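Local coordinates for putative exported protein (Bordetella pertussis, PDB 2DVZ) that probably serves as a periplasmic solute receptor that captures L-glutamate for a tripartite tricarboxylate-type transport system, at residues 124-129 against 134-139; 227-230 against 236-239; 42-47 against 257-262. One frame throughout, in Å; residues are numbered along the deposited sequence.

Contact 1 of 3, residues 124-129 against 134-139. With CD (cadmium ion), chain C; CD (cadmium ion), chain D; CD (cadmium ion), chain E.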
loop_
_atom_site.group_PDB
_atom_site.type_symbol
_atom_site.label_atom_id
_atom_site.label_comp_id
_atom_site.label_asym_id
_atom_site.label_seq_id
_atom_site.Cartn_x
_atom_site.Cartn_y
_atom_site.Cartn_z
ATOM N N LYS A 124 -23.330 7.267 -5.466
ATOM C CA LYS A 124 -24.696 6.775 -5.644
ATOM C C LYS A 124 -25.020 5.550 -4.757
ATOM O O LYS A 124 -26.192 5.130 -4.683
ATOM C CB LYS A 124 -24.991 6.483 -7.114
ATOM C CG LYS A 124 -25.071 7.755 -8.017
ATOM C CD LYS A 124 -26.429 8.487 -7.851
ATOM C CE LYS A 124 -26.708 9.493 -8.943
ATOM N NZ LYS A 124 -25.817 10.691 -8.936
ATOM N N PHE A 125 -24.017 4.979 -4.080
ATOM C CA PHE A 125 -24.280 3.843 -3.179
ATOM C C PHE A 125 -25.252 4.385 -2.110
ATOM O O PHE A 125 -25.053 5.486 -1.611
ATOM C CB PHE A 125 -22.982 3.285 -2.548
ATOM C CG PHE A 125 -23.183 2.003 -1.700
ATOM C CD1 PHE A 125 -22.947 0.740 -2.244
ATOM C CD2 PHE A 125 -23.589 2.085 -0.375
ATOM C CE1 PHE A 125 -23.128 -0.432 -1.462
ATOM C CE2 PHE A 125 -23.773 0.946 0.402
ATOM C CZ PHE A 125 -23.520 -0.335 -0.144
ATOM N N PRO A 126 -26.328 3.636 -1.794
ATOM C CA PRO A 126 -27.408 4.180 -0.931
ATOM C C PRO A 126 -27.168 4.031 0.582
ATOM O O PRO A 126 -27.966 3.392 1.262
ATOM C CB PRO A 126 -28.638 3.362 -1.373
ATOM C CG PRO A 126 -28.082 2.073 -1.891
ATOM C CD PRO A 126 -26.634 2.274 -2.270
ATOM N N ALA A 127 -26.067 4.593 1.088
ATOM C CA ALA A 127 -25.723 4.577 2.529
ATOM C C ALA A 127 -24.820 5.758 2.832
ATOM O O ALA A 127 -24.016 6.168 1.989
ATOM C CB ALA A 127 -25.007 3.286 2.892
ATOM N N LYS A 128 -24.903 6.301 4.025
ATOM C CA LYS A 128 -24.115 7.515 4.319
ATOM C C LYS A 128 -23.072 7.211 5.381
ATOM O O LYS A 128 -22.150 7.998 5.639
ATOM C CB LYS A 128 -25.029 8.718 4.707
ATOM C CG LYS A 128 -25.492 8.704 6.157
ATOM C CD LYS A 128 -26.524 9.794 6.465
ATOM C CE LYS A 128 -26.843 9.799 7.978
ATOM N NZ LYS A 128 -28.180 10.463 8.414
ATOM N N ASP A 129 -23.220 6.043 5.982
ATOM C CA ASP A 129 -22.352 5.648 7.084
ATOM C C ASP A 129 -22.126 4.138 6.996
ATOM O O ASP A 129 -22.823 3.456 6.248
ATOM C CB ASP A 129 -22.938 6.110 8.433
ATOM C CG ASP A 129 -24.399 5.720 8.610
ATOM O OD1 ASP A 129 -24.710 4.522 8.596
ATOM O OD2 ASP A 129 -25.273 6.595 8.791
ATOM N N LEU A 134 -23.134 -1.719 5.684
ATOM C CA LEU A 134 -23.348 -3.119 5.987
ATOM C C LEU A 134 -24.771 -3.605 5.722
ATOM O O LEU A 134 -24.943 -4.628 5.101
ATOM C CB LEU A 134 -22.947 -3.398 7.444
ATOM C CG LEU A 134 -21.462 -3.259 7.791
ATOM C CD1 LEU A 134 -21.219 -3.957 9.110
ATOM C CD2 LEU A 134 -20.601 -3.891 6.691
ATOM N N GLU A 135 -25.778 -2.878 6.205
ATOM C CA GLU A 135 -27.172 -3.199 5.949
ATOM C C GLU A 135 -27.441 -3.431 4.473
ATOM O O GLU A 135 -27.913 -4.515 4.117
ATOM C CB GLU A 135 -28.088 -2.120 6.488
ATOM C CG GLU A 135 -28.331 -2.269 7.968
ATOM C CD GLU A 135 -28.820 -1.007 8.627
ATOM O OE1 GLU A 135 -29.388 -0.168 7.916
ATOM O OE2 GLU A 135 -28.641 -0.849 9.856
ATOM N N GLU A 136 -27.133 -2.429 3.637
ATOM C CA GLU A 136 -27.259 -2.506 2.164
ATOM C C GLU A 136 -26.570 -3.753 1.537
ATOM O O GLU A 136 -27.159 -4.431 0.680
ATOM C CB GLU A 136 -26.732 -1.201 1.532
ATOM C CG GLU A 136 -26.620 -1.147 -0.011
ATOM C CD GLU A 136 -27.949 -1.268 -0.777
ATOM O OE1 GLU A 136 -29.039 -1.045 -0.188
ATOM O OE2 GLU A 136 -27.910 -1.582 -2.003
ATOM N N LEU A 137 -25.346 -4.052 1.963
ATOM C CA LEU A 137 -24.607 -5.223 1.437
ATOM C C LEU A 137 -25.234 -6.548 1.864
ATOM O O LEU A 137 -25.212 -7.506 1.110
ATOM C CB LEU A 137 -23.143 -5.203 1.902
ATOM C CG LEU A 137 -22.225 -4.060 1.458
ATOM C CD1 LEU A 137 -20.832 -4.324 2.008
ATOM C CD2 LEU A 137 -22.182 -3.903 -0.084
ATOM N N LYS A 138 -25.806 -6.578 3.069
ATOM C CA LYS A 138 -26.428 -7.765 3.613
ATOM C C LYS A 138 -27.718 -8.095 2.896
ATOM O O LYS A 138 -28.053 -9.283 2.745
ATOM C CB LYS A 138 -26.646 -7.645 5.124
ATOM C CG LYS A 138 -25.369 -7.948 5.888
ATOM C CD LYS A 138 -25.459 -7.566 7.365
ATOM C CE LYS A 138 -24.092 -7.759 8.061
ATOM N NZ LYS A 138 -24.137 -7.268 9.488
ATOM N N LYS A 139 -28.412 -7.043 2.441
ATOM C CA LYS A 139 -29.658 -7.189 1.671
ATOM C C LYS A 139 -29.414 -7.611 0.228
ATOM O O LYS A 139 -30.350 -7.951 -0.465
ATOM C CB LYS A 139 -30.472 -5.894 1.708
ATOM C CG LYS A 139 -31.215 -5.666 3.033
ATOM C CD LYS A 139 -31.680 -4.258 3.183
ATOM C CE LYS A 139 -32.264 -4.034 4.563
ATOM N NZ LYS A 139 -33.353 -5.001 4.955
HETATM CD CD CD C . -27.036 5.262 8.687
HETATM CD CD CD D . -30.142 2.155 8.100
HETATM CD CD CD E . -31.259 -1.069 -0.754
HETATM O O HOH W 1 -29.520 1.381 1.760
HETATM O O HOH W 2 -26.984 5.111 5.957
HETATM O O HOH W 3 -30.617 -1.339 -2.899
HETATM O O HOH W 4 -27.987 3.314 9.038
HETATM O O HOH W 5 -29.244 6.448 8.897
HETATM O O HOH W 6 -32.174 -0.819 1.853
#
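The loop through Phe125 and Pro126 folds back against the helix turn carrying Glu136 and Leu137, and its backbone pinches into an inverse gamma turn centred on Pro126, closed by a weak bond of 3.0 Å from Ala127 N to Phe125 O. This is a strand-to-helix connection: it leaves strand 106-121 and enters helix 130-138, whose N-cap is Asp129, with OD1 accepting from Gly132 N. Some 205 Å² is buried between the segments. Phe125 has CG anti to its own amide nitrogen (chi1 -174°), which sends the ring to the helix. Its leading atom CZ lies 3.2 Å from Glu136 CG, a tight approach, while Leu137 CD2 sits at the ring edge, near its plane. The Glu136 chain and the ring run alongside each other in opposing senses, with ring and carboxylate planes 88° apart. A bend at chi2 (64°) turns that carboxylate toward Pro126, whose CG is 3.5 Å from Glu136 CD; the proline CD in turn lies over one face of the Phe125 ring, offset toward the rim. Phe133 meets the same ring edge-to-face, and Tyr144 meets it obliquely, so the aromatic group is held among other rings. The polar link between loop and helix runs through a water that donates to both Pro126 O and Glu136 OE1. Acidic groups along this surface also bind cadmium ions: both oxygens of Asp129 chelate one, and Glu135 OE1 ligates a second, a single water bridging these two metals. Coordination would be expected to stabilise the carboxylates as anions. At the third ion, Glu136 OE1 is a ligand at 2.3 Å, whereas OE2 receives a bond of 2.9 Å from a water that is itself bound to the cadmium.

Contact 2 of 3, residues 227-230 against 236-239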
loop_
_atom_site.group_PDB
_atom_site.type_symbol
_atom_site.label_atom_id
_atom_site.label_comp_id
_atom_site.label_asym_id
_atom_site.label_seq_id
_atom_site.Cartn_x
_atom_site.Cartn_y
_atom_site.Cartn_z
ATOM N N PRO A 227 -15.102 7.434 10.234
ATOM C CA PRO A 227 -14.617 6.678 11.398
ATOM C C PRO A 227 -13.526 5.677 11.037
ATOM O O PRO A 227 -13.447 5.247 9.901
ATOM C CB PRO A 227 -15.872 5.854 11.819
ATOM C CG PRO A 227 -16.564 5.608 10.503
ATOM C CD PRO A 227 -16.438 6.958 9.796
ATOM N N THR A 228 -12.746 5.259 12.027
ATOM C CA THR A 228 -11.861 4.114 11.850
ATOM C C THR A 228 -12.677 2.821 11.907
ATOM O O THR A 228 -13.880 2.842 12.292
ATOM C CB THR A 228 -10.756 4.088 12.906
ATOM O OG1 THR A 228 -11.284 3.593 14.147
ATOM C CG2 THR A 228 -10.224 5.462 13.100
ATOM N N PHE A 229 -12.031 1.703 11.541
ATOM C CA PHE A 229 -12.671 0.407 11.610
ATOM C C PHE A 229 -12.951 -0.001 13.042
ATOM O O PHE A 229 -13.875 -0.790 13.287
ATOM C CB PHE A 229 -11.822 -0.672 10.911
ATOM C CG PHE A 229 -12.032 -0.722 9.416
ATOM C CD1 PHE A 229 -13.156 -1.359 8.875
ATOM C CD2 PHE A 229 -11.114 -0.136 8.549
ATOM C CE1 PHE A 229 -13.342 -1.402 7.470
ATOM C CE2 PHE A 229 -11.299 -0.153 7.164
ATOM C CZ PHE A 229 -12.417 -0.787 6.630
ATOM N N ALA A 230 -12.130 0.503 13.974
ATOM C CA ALA A 230 -12.350 0.311 15.403
ATOM C C ALA A 230 -13.594 1.104 15.880
ATOM O O ALA A 230 -14.447 0.584 16.625
ATOM C CB ALA A 230 -11.090 0.681 16.195
ATOM N N VAL A 236 -10.470 -5.671 14.304
ATOM C CA VAL A 236 -9.576 -6.615 13.588
ATOM C C VAL A 236 -9.226 -6.053 12.222
ATOM O O VAL A 236 -8.168 -6.358 11.676
ATOM C CB VAL A 236 -10.183 -8.099 13.447
ATOM C CG1 VAL A 236 -11.240 -8.191 12.345
ATOM C CG2 VAL A 236 -9.096 -9.148 13.132
ATOM N N LEU A 237 -10.115 -5.220 11.685
ATOM C CA LEU A 237 -9.923 -4.667 10.347
ATOM C C LEU A 237 -9.093 -3.384 10.359
ATOM O O LEU A 237 -8.715 -2.890 9.323
ATOM C CB LEU A 237 -11.285 -4.458 9.672
ATOM C CG LEU A 237 -12.179 -5.699 9.447
ATOM C CD1 LEU A 237 -13.492 -5.282 8.754
ATOM C CD2 LEU A 237 -11.502 -6.865 8.655
ATOM N N ASN A 238 -8.778 -2.870 11.544
ATOM C CA ASN A 238 -8.137 -1.578 11.661
ATOM C C ASN A 238 -6.608 -1.622 11.517
ATOM O O ASN A 238 -5.879 -1.070 12.342
ATOM C CB ASN A 238 -8.566 -0.932 12.990
ATOM C CG ASN A 238 -8.422 0.561 12.981
ATOM O OD1 ASN A 238 -8.524 1.212 11.916
ATOM N ND2 ASN A 238 -8.181 1.140 14.173
ATOM N N GLN A 239 -6.142 -2.251 10.435
ATOM C CA GLN A 239 -4.710 -2.445 10.134
ATOM C C GLN A 239 -4.207 -1.535 9.000
ATOM O O GLN A 239 -4.605 -1.667 7.850
ATOM C CB GLN A 239 -4.425 -3.909 9.788
ATOM C CG GLN A 239 -4.740 -4.868 10.919
ATOM C CD GLN A 239 -3.690 -4.858 12.072
ATOM O OE1 GLN A 239 -2.690 -4.088 12.054
ATOM N NE2 GLN A 239 -3.942 -5.709 13.098
#
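Phe229 meets Leu237 and Asn238 where the long connection between strands 210-215 and 241-248 doubles back on itself, the CA atoms of Phe229 and Asn238 being 4.9 Å apart. The tight part is inward, around the buried Phe229, which has the largest contact of its segment. Phe229 CD1 rests 3.7 Å from Leu237 CB, and Leu237 CD1 extends the contact along the same side of the ring; Phe229 CD2 reaches the Leu237 carbonyl oxygen at 3.7 Å. Nearer the backbone, the CB atoms of Phe229 and Asn238 are 3.9 Å apart, and the buried Thr228 brings its CB to 3.8 Å from Asn238 OD1. Helix 154-166 backs this core, Phe229 touching Met158 and Phe162 and Leu237 touching Ser161 and Ala165. Asn238 is the centre of an inverse gamma turn with a weak 2.9 Å bond from Gln239 N to Leu237 O. Its CG is anti to the main-chain nitrogen (chi1 -157°), carrying the amide across the 228-230 backbone.

The solvent side is slighter: exposed Ala230 meets the other segment over little surface, its CB 3.6 Å from Asn238 ND2. The polar groups look to other partners, ND2 donating to Trp216 O and Thr228 OG1 accepting from Asp231 N. The two segments therefore meet mainly through van der Waals contact, while the Asn238 amide, by bonding to Trp216, ties the loop to the residue following strand 210-215.

Contact 3 of 3, residues 42-47 against 257-262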
loop_
_atom_site.group_PDB
_atom_site.type_symbol
_atom_site.label_atom_id
_atom_site.label_comp_id
_atom_site.label_asym_id
_atom_site.label_seq_id
_atom_site.Cartn_x
_atom_site.Cartn_y
_atom_site.Cartn_z
ATOM N N GLN A 42 11.822 12.193 -5.094
ATOM C CA GLN A 42 12.047 13.560 -5.608
ATOM C C GLN A 42 12.884 14.425 -4.689
ATOM O O GLN A 42 13.785 15.126 -5.146
ATOM C CB GLN A 42 10.722 14.292 -5.840
ATOM C CG GLN A 42 10.086 13.953 -7.176
ATOM C CD GLN A 42 10.983 14.363 -8.312
ATOM O OE1 GLN A 42 11.781 13.551 -8.840
ATOM N NE2 GLN A 42 10.903 15.649 -8.679
ATOM N N ARG A 43 12.534 14.409 -3.402
ATOM C CA ARG A 43 13.209 15.192 -2.398
ATOM C C ARG A 43 14.530 14.538 -1.959
ATOM O O ARG A 43 15.492 15.241 -1.698
ATOM C CB ARG A 43 12.252 15.459 -1.221
ATOM C CG ARG A 43 12.797 16.341 -0.102
ATOM C CD ARG A 43 13.160 17.752 -0.583
ATOM N NE ARG A 43 13.858 18.531 0.461
ATOM C CZ ARG A 43 15.133 18.400 0.797
ATOM N NH1 ARG A 43 15.903 17.494 0.194
ATOM N NH2 ARG A 43 15.635 19.156 1.757
HETATM N N MSE A 44 14.561 13.209 -1.845
HETATM C CA MSE A 44 15.807 12.472 -1.611
HETATM C C MSE A 44 16.829 12.809 -2.696
HETATM O O MSE A 44 18.000 12.981 -2.418
HETATM C CB MSE A 44 15.573 10.960 -1.606
HETATM C CG MSE A 44 15.034 10.426 -0.334
HETATM SE SE MSE A 44 14.749 8.499 -0.439
HETATM C CE MSE A 44 16.590 7.819 -0.482
ATOM N N SER A 45 16.349 12.930 -3.924
ATOM C CA SER A 45 17.213 13.119 -5.056
ATOM C C SER A 45 18.009 14.433 -4.950
ATOM O O SER A 45 19.246 14.469 -5.179
ATOM C CB SER A 45 16.366 13.068 -6.307
ATOM O OG SER A 45 17.139 13.404 -7.412
ATOM N N GLN A 46 17.287 15.493 -4.570
ATOM C CA GLN A 46 17.852 16.809 -4.252
ATOM C C GLN A 46 18.992 16.677 -3.229
ATOM O O GLN A 46 20.049 17.285 -3.374
ATOM C CB GLN A 46 16.731 17.737 -3.748
ATOM C CG GLN A 46 17.241 19.079 -3.163
ATOM C CD GLN A 46 16.150 19.937 -2.503
ATOM O OE1 GLN A 46 16.425 20.659 -1.536
ATOM N NE2 GLN A 46 14.919 19.864 -3.017
ATOM N N GLU A 47 18.785 15.838 -2.222
ATOM C CA GLU A 47 19.790 15.584 -1.180
ATOM C C GLU A 47 20.978 14.787 -1.685
ATOM O O GLU A 47 22.117 15.107 -1.355
ATOM C CB GLU A 47 19.151 14.861 0.024
ATOM C CG GLU A 47 20.090 14.477 1.174
ATOM C CD GLU A 47 20.760 15.686 1.902
ATOM O OE1 GLU A 47 20.303 16.843 1.742
ATOM O OE2 GLU A 47 21.736 15.449 2.665
ATOM N N ASN A 257 23.136 3.221 4.343
ATOM C CA ASN A 257 23.172 4.385 5.238
ATOM C C ASN A 257 23.152 5.696 4.487
ATOM O O ASN A 257 22.642 6.668 4.980
ATOM C CB ASN A 257 24.394 4.335 6.174
ATOM C CG ASN A 257 24.364 3.147 7.113
ATOM O OD1 ASN A 257 23.357 2.894 7.776
ATOM N ND2 ASN A 257 25.481 2.419 7.190
ATOM N N LYS A 258 23.740 5.742 3.310
ATOM C CA LYS A 258 23.647 6.955 2.529
ATOM C C LYS A 258 22.208 7.253 2.140
ATOM O O LYS A 258 21.750 8.361 2.318
ATOM C CB LYS A 258 24.583 6.924 1.308
ATOM C CG LYS A 258 25.977 7.447 1.628
ATOM C CD LYS A 258 26.917 7.210 0.452
ATOM C CE LYS A 258 28.302 7.747 0.724
ATOM N NZ LYS A 258 29.366 6.973 0.008
ATOM N N LEU A 259 21.524 6.241 1.610
ATOM C CA LEU A 259 20.124 6.327 1.195
ATOM C C LEU A 259 19.188 6.638 2.356
ATOM O O LEU A 259 18.274 7.431 2.211
ATOM C CB LEU A 259 19.679 5.001 0.560
ATOM C CG LEU A 259 20.290 4.639 -0.797
ATOM C CD1 LEU A 259 19.995 3.190 -1.117
ATOM C CD2 LEU A 259 19.759 5.588 -1.882
ATOM N N ARG A 260 19.411 5.997 3.493
ATOM C CA ARG A 260 18.577 6.190 4.651
ATOM C C ARG A 260 18.711 7.611 5.160
ATOM O O ARG A 260 17.708 8.254 5.513
ATOM C CB ARG A 260 18.928 5.216 5.780
ATOM C CG ARG A 260 17.793 5.124 6.776
ATOM C CD ARG A 260 18.288 5.051 8.155
ATOM N NE ARG A 260 17.254 5.505 9.084
ATOM C CZ ARG A 260 17.479 5.959 10.306
ATOM N NH1 ARG A 260 18.710 6.028 10.752
ATOM N NH2 ARG A 260 16.474 6.343 11.067
ATOM N N ASP A 261 19.941 8.105 5.188
ATOM C CA ASP A 261 20.171 9.488 5.571
ATOM C C ASP A 261 19.420 10.494 4.703
ATOM O O ASP A 261 18.849 11.480 5.219
ATOM C CB ASP A 261 21.662 9.781 5.527
ATOM C CG ASP A 261 22.354 9.281 6.723
ATOM O OD1 ASP A 261 21.667 8.962 7.719
ATOM O OD2 ASP A 261 23.582 9.195 6.685
ATOM N N ALA A 262 19.445 10.256 3.389
ATOM C CA ALA A 262 18.719 11.107 2.466
ATOM C C ALA A 262 17.206 10.998 2.651
ATOM O O ALA A 262 16.502 11.986 2.413
ATOM C CB ALA A 262 19.098 10.805 1.036
#
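Helices 32-48 and 253-267 pack across each other here, their local axes 9.6 Å apart at closest approach and crossing at a signed angle of 116°. The CA atoms of Met44 and Ala262, 5.2 Å apart, are the nearest CA pair between the segments. Met44, present as selenomethionine, and Ala262 share most of the buried surface about equally. The Met44 chain leaves the helix extended through chi2 and then bends at chi3 (70°), which lays the terminal methyl CE alongside the neighbouring helix, 3.2 Å from Leu259 O and 4.1 Å from Leu259 CD2. Farther back along the same side chain, Met44 CG lies 3.5 Å from Ala262 O. The small Ala262 side chain points at the first helix, with Met44 and Glu47 packed around it; Glu47 CG touches Ala262 CB at 3.8 Å. Phe112 of strand 106-121 packs on Met44, so the sheet adjoins the joint; Leu48, the last residue of helix 32-48, adds to it by touching Leu259 and Ala262. Charge sits at the margin, where Arg43 NE forms a salt bridge with Asp269 OD2.

Between these segments the chemistry is that of methyl and methylene groups of Met44 and Glu47 against Ala262, Leu259 and the carbonyl oxygens of both: the CE approach to Leu259 O is consistent with a weak CH–O contact, so cohesion here should rest on close shape fit more than on directed polar bonds.

In the fold
Contacts 1 and 2 lie on the same side of the molecule, their centres 18 Å apart and their nearest atoms about 7 Å apart. Helix 154-166 links them without direct touch, since Phe162 meets Leu134 and Leu137 of the first and Phe229 of the second. Contact 3 closes the large chain loop that encloses both and lies on the opposite side of the chain's centre, its own centre about 45 Å from that of contact 1 and about 33 Å from that of contact 2, consistent with the two lobes of a periplasmic binding protein. The glutamate pocket lies between: the Phe229 side chain is about 14 Å from the ligand and about 11 Å from that of Asn196, whereas Met44 is about 11 Å from Tyr243, side chain to side chain.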